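Local coordinates for protein cleavage stimulation factor 77 (Encephalitozoon cuniculi, PDB 2UY1) that probably binds mRNA in the nucleus, as a helical-repeat protein of the Suppressor-of-forked family, related to cleavage stimulation factor subunits, at residues N80-Y85 with H199-Y204. Residues are numbered along the deposited sequence; the frame is centred on the assembly and turned at random.
Sequences NYWDSY and HFIHNY
Phe200 has the backbone between Asn80 and Tyr81 lying over one face of its ring and CB of Tyr204 over the opposite face, toward the rim, while its edge meets CZ3 of Trp82. The indole takes two rings of the helix differently: the edge of Phe200 is directed at the face of its six-membered ring in an offset edge-to-face pair, with Trp82 CZ3 and Phe200 CE2 3.6 Å apart, and its own edge is directed at the face of Tyr204, the planes nearly perpendicular at 84°. Ile201 comes in at the indole rim, its CG1 3.7 Å from Trp82 CZ3. On one face of the indole, over the centre, sits CD1 of the preceding Tyr81, whose own ring has Asp83 N over the centre of one face.

Tyr81 meets both helix rings at oblique angles, completing the four-ring aromatic cluster. Its CB lies 3.3 Å from Phe200 CZ, and farther out its CE1 is 3.5 Å from CZ of Tyr204, the two tyrosine planes inclined at 43°. On the helix, Phe200 and Tyr204 are one turn apart and both carry CG anti to the backbone N (chi1 180° in Tyr204), which sends the two rings out side by side toward the loop.

The phenols meet tip to tip in a weak hydrogen bond, Tyr81 OH to Tyr204 OH, 2.9 Å. A water beside them accepts from Trp82 NE1 at 3.1 Å, so the indole N-H is satisfied at the polar margin of an otherwise apolar cluster. The water also lies 2.5 Å from Tyr204 OH, short enough to make its exact place doubtful.

Aromatic side chains thus pack a loop against an all-helical array. Arg197, one turn before Ile201, adds a hydrogen bond to Asn80 O. Leu178 of helix 173-184 touches both Trp82 and Ile201, placing the loop between helices 69-78 and 85-90 against helices 173-184 and 193-208.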
loop_
_atom_site.group_PDB
_atom_site.type_symbol
_atom_site.label_atom_id
_atom_site.label_comp_id
_atom_site.label_asym_id
_atom_site.label_seq_id
_atom_site.Cartn_x
_atom_site.Cartn_y
_atom_site.Cartn_z
ATOM N N ASN B 80 -40.722 20.819 19.709
ATOM C CA ASN B 80 -39.439 20.208 20.092
ATOM C C ASN B 80 -38.254 20.960 19.494
ATOM O O ASN B 80 -37.104 20.583 19.742
ATOM C CB ASN B 80 -39.416 18.741 19.637
ATOM C CG ASN B 80 -40.117 17.821 20.600
ATOM O OD1 ASN B 80 -39.605 17.556 21.684
ATOM N ND2 ASN B 80 -41.270 17.292 20.204
ATOM N N TYR B 81 -38.553 22.010 18.710
ATOM C CA TYR B 81 -37.571 22.769 17.921
ATOM C C TYR B 81 -36.735 23.747 18.712
ATOM O O TYR B 81 -37.267 24.530 19.519
ATOM C CB TYR B 81 -38.293 23.516 16.805
ATOM C CG TYR B 81 -37.458 24.241 15.770
ATOM C CD1 TYR B 81 -36.259 23.716 15.265
ATOM C CD2 TYR B 81 -37.923 25.434 15.237
ATOM C CE1 TYR B 81 -35.529 24.405 14.296
ATOM C CE2 TYR B 81 -37.224 26.098 14.281
ATOM C CZ TYR B 81 -36.038 25.588 13.807
ATOM O OH TYR B 81 -35.411 26.313 12.834
ATOM N N TRP B 82 -35.431 23.718 18.443
ATOM C CA TRP B 82 -34.425 24.551 19.098
ATOM C C TRP B 82 -34.494 26.006 18.680
ATOM O O TRP B 82 -33.711 26.796 19.135
ATOM C CB TRP B 82 -32.999 24.035 18.799
ATOM C CG TRP B 82 -32.865 23.457 17.366
ATOM C CD1 TRP B 82 -32.436 24.109 16.246
ATOM C CD2 TRP B 82 -33.236 22.124 16.944
ATOM N NE1 TRP B 82 -32.484 23.258 15.152
ATOM C CE2 TRP B 82 -32.980 22.041 15.548
ATOM C CE3 TRP B 82 -33.755 20.993 17.612
ATOM C CZ2 TRP B 82 -33.229 20.871 14.808
ATOM C CZ3 TRP B 82 -34.001 19.843 16.880
ATOM C CH2 TRP B 82 -33.733 19.787 15.482
ATOM N N ASP B 83 -35.406 26.369 17.800
ATOM C CA ASP B 83 -35.572 27.777 17.495
ATOM C C ASP B 83 -37.029 28.213 17.633
ATOM O O ASP B 83 -37.483 29.107 16.924
ATOM C CB ASP B 83 -35.048 28.071 16.094
ATOM C CG ASP B 83 -34.397 29.434 15.979
ATOM O OD1 ASP B 83 -33.956 30.008 17.008
ATOM O OD2 ASP B 83 -34.297 29.914 14.835
ATOM N N SER B 84 -37.740 27.604 18.578
ATOM C CA SER B 84 -39.170 27.815 18.740
ATOM C C SER B 84 -39.520 28.996 19.662
ATOM O O SER B 84 -40.702 29.288 19.867
ATOM C CB SER B 84 -39.826 26.533 19.249
ATOM O OG SER B 84 -39.153 26.080 20.418
ATOM N N TYR B 85 -38.494 29.646 20.199
ATOM C CA TYR B 85 -38.612 30.676 21.237
ATOM C C TYR B 85 -39.567 31.838 20.913
ATOM O O TYR B 85 -40.411 32.178 21.735
ATOM C CB TYR B 85 -37.226 31.185 21.643
ATOM C CG TYR B 85 -37.250 32.514 22.365
ATOM C CD1 TYR B 85 -37.470 32.585 23.751
ATOM C CD2 TYR B 85 -37.082 33.715 21.657
ATOM C CE1 TYR B 85 -37.504 33.840 24.420
ATOM C CE2 TYR B 85 -37.115 34.958 22.307
ATOM C CZ TYR B 85 -37.328 35.020 23.678
ATOM O OH TYR B 85 -37.344 36.262 24.303
ATOM N N HIS B 199 -39.176 11.936 15.848
ATOM C CA HIS B 199 -39.879 12.161 14.579
ATOM C C HIS B 199 -39.603 13.574 14.096
ATOM O O HIS B 199 -39.195 13.753 12.961
ATOM C CB HIS B 199 -41.375 11.920 14.726
ATOM C CG HIS B 199 -41.750 10.464 14.830
ATOM N ND1 HIS B 199 -41.415 9.536 13.870
ATOM C CD2 HIS B 199 -42.487 9.797 15.750
ATOM C CE1 HIS B 199 -41.909 8.356 14.199
ATOM N NE2 HIS B 199 -42.565 8.486 15.340
ATOM N N PHE B 200 -39.755 14.568 14.981
ATOM C CA PHE B 200 -39.534 15.969 14.609
ATOM C C PHE B 200 -38.135 16.157 14.059
ATOM O O PHE B 200 -37.951 16.788 13.013
ATOM C CB PHE B 200 -39.740 16.945 15.789
ATOM C CG PHE B 200 -39.173 18.290 15.524
ATOM C CD1 PHE B 200 -39.901 19.231 14.803
ATOM C CD2 PHE B 200 -37.894 18.599 15.911
ATOM C CE1 PHE B 200 -39.353 20.456 14.512
ATOM C CE2 PHE B 200 -37.324 19.846 15.623
ATOM C CZ PHE B 200 -38.052 20.771 14.942
ATOM N N ILE B 201 -37.145 15.656 14.806
ATOM C CA ILE B 201 -35.738 15.841 14.442
ATOM C C ILE B 201 -35.469 15.254 13.055
ATOM O O ILE B 201 -34.912 15.941 12.216
ATOM C CB ILE B 201 -34.773 15.300 15.589
ATOM C CG1 ILE B 201 -34.802 16.273 16.797
ATOM C CG2 ILE B 201 -33.367 15.028 15.091
ATOM C CD1 ILE B 201 -33.861 15.913 17.977
ATOM N N HIS B 202 -35.893 14.012 12.798
ATOM C CA HIS B 202 -35.666 13.359 11.495
ATOM C C HIS B 202 -36.428 14.065 10.343
ATOM O O HIS B 202 -35.889 14.252 9.251
ATOM C CB HIS B 202 -36.101 11.887 11.522
ATOM C CG HIS B 202 -35.157 10.975 12.254
ATOM N ND1 HIS B 202 -35.337 10.617 13.578
ATOM C CD2 HIS B 202 -34.033 10.337 11.840
ATOM C CE1 HIS B 202 -34.338 9.835 13.963
ATOM N NE2 HIS B 202 -33.540 9.639 12.925
ATOM N N ASN B 203 -37.670 14.465 10.586
ATOM C CA ASN B 203 -38.425 15.195 9.551
ATOM C C ASN B 203 -37.850 16.564 9.266
ATOM O O ASN B 203 -37.727 16.955 8.099
ATOM C CB ASN B 203 -39.882 15.339 9.946
ATOM C CG ASN B 203 -40.666 14.114 9.661
ATOM O OD1 ASN B 203 -41.163 13.453 10.578
ATOM N ND2 ASN B 203 -40.769 13.764 8.388
ATOM N N TYR B 204 -37.520 17.313 10.318
ATOM C CA TYR B 204 -36.864 18.622 10.139
ATOM C C TYR B 204 -35.565 18.413 9.353
ATOM O O TYR B 204 -35.278 19.168 8.461
ATOM C CB TYR B 204 -36.541 19.278 11.481
ATOM C CG TYR B 204 -35.857 20.622 11.365
ATOM C CD1 TYR B 204 -36.629 21.792 11.189
ATOM C CD2 TYR B 204 -34.474 20.749 11.427
ATOM C CE1 TYR B 204 -36.047 23.029 11.072
ATOM C CE2 TYR B 204 -33.880 22.027 11.309
ATOM C CZ TYR B 204 -34.699 23.157 11.129
ATOM O OH TYR B 204 -34.211 24.450 11.019
HETATM O O HOH W 1 -32.205 24.709 12.458
#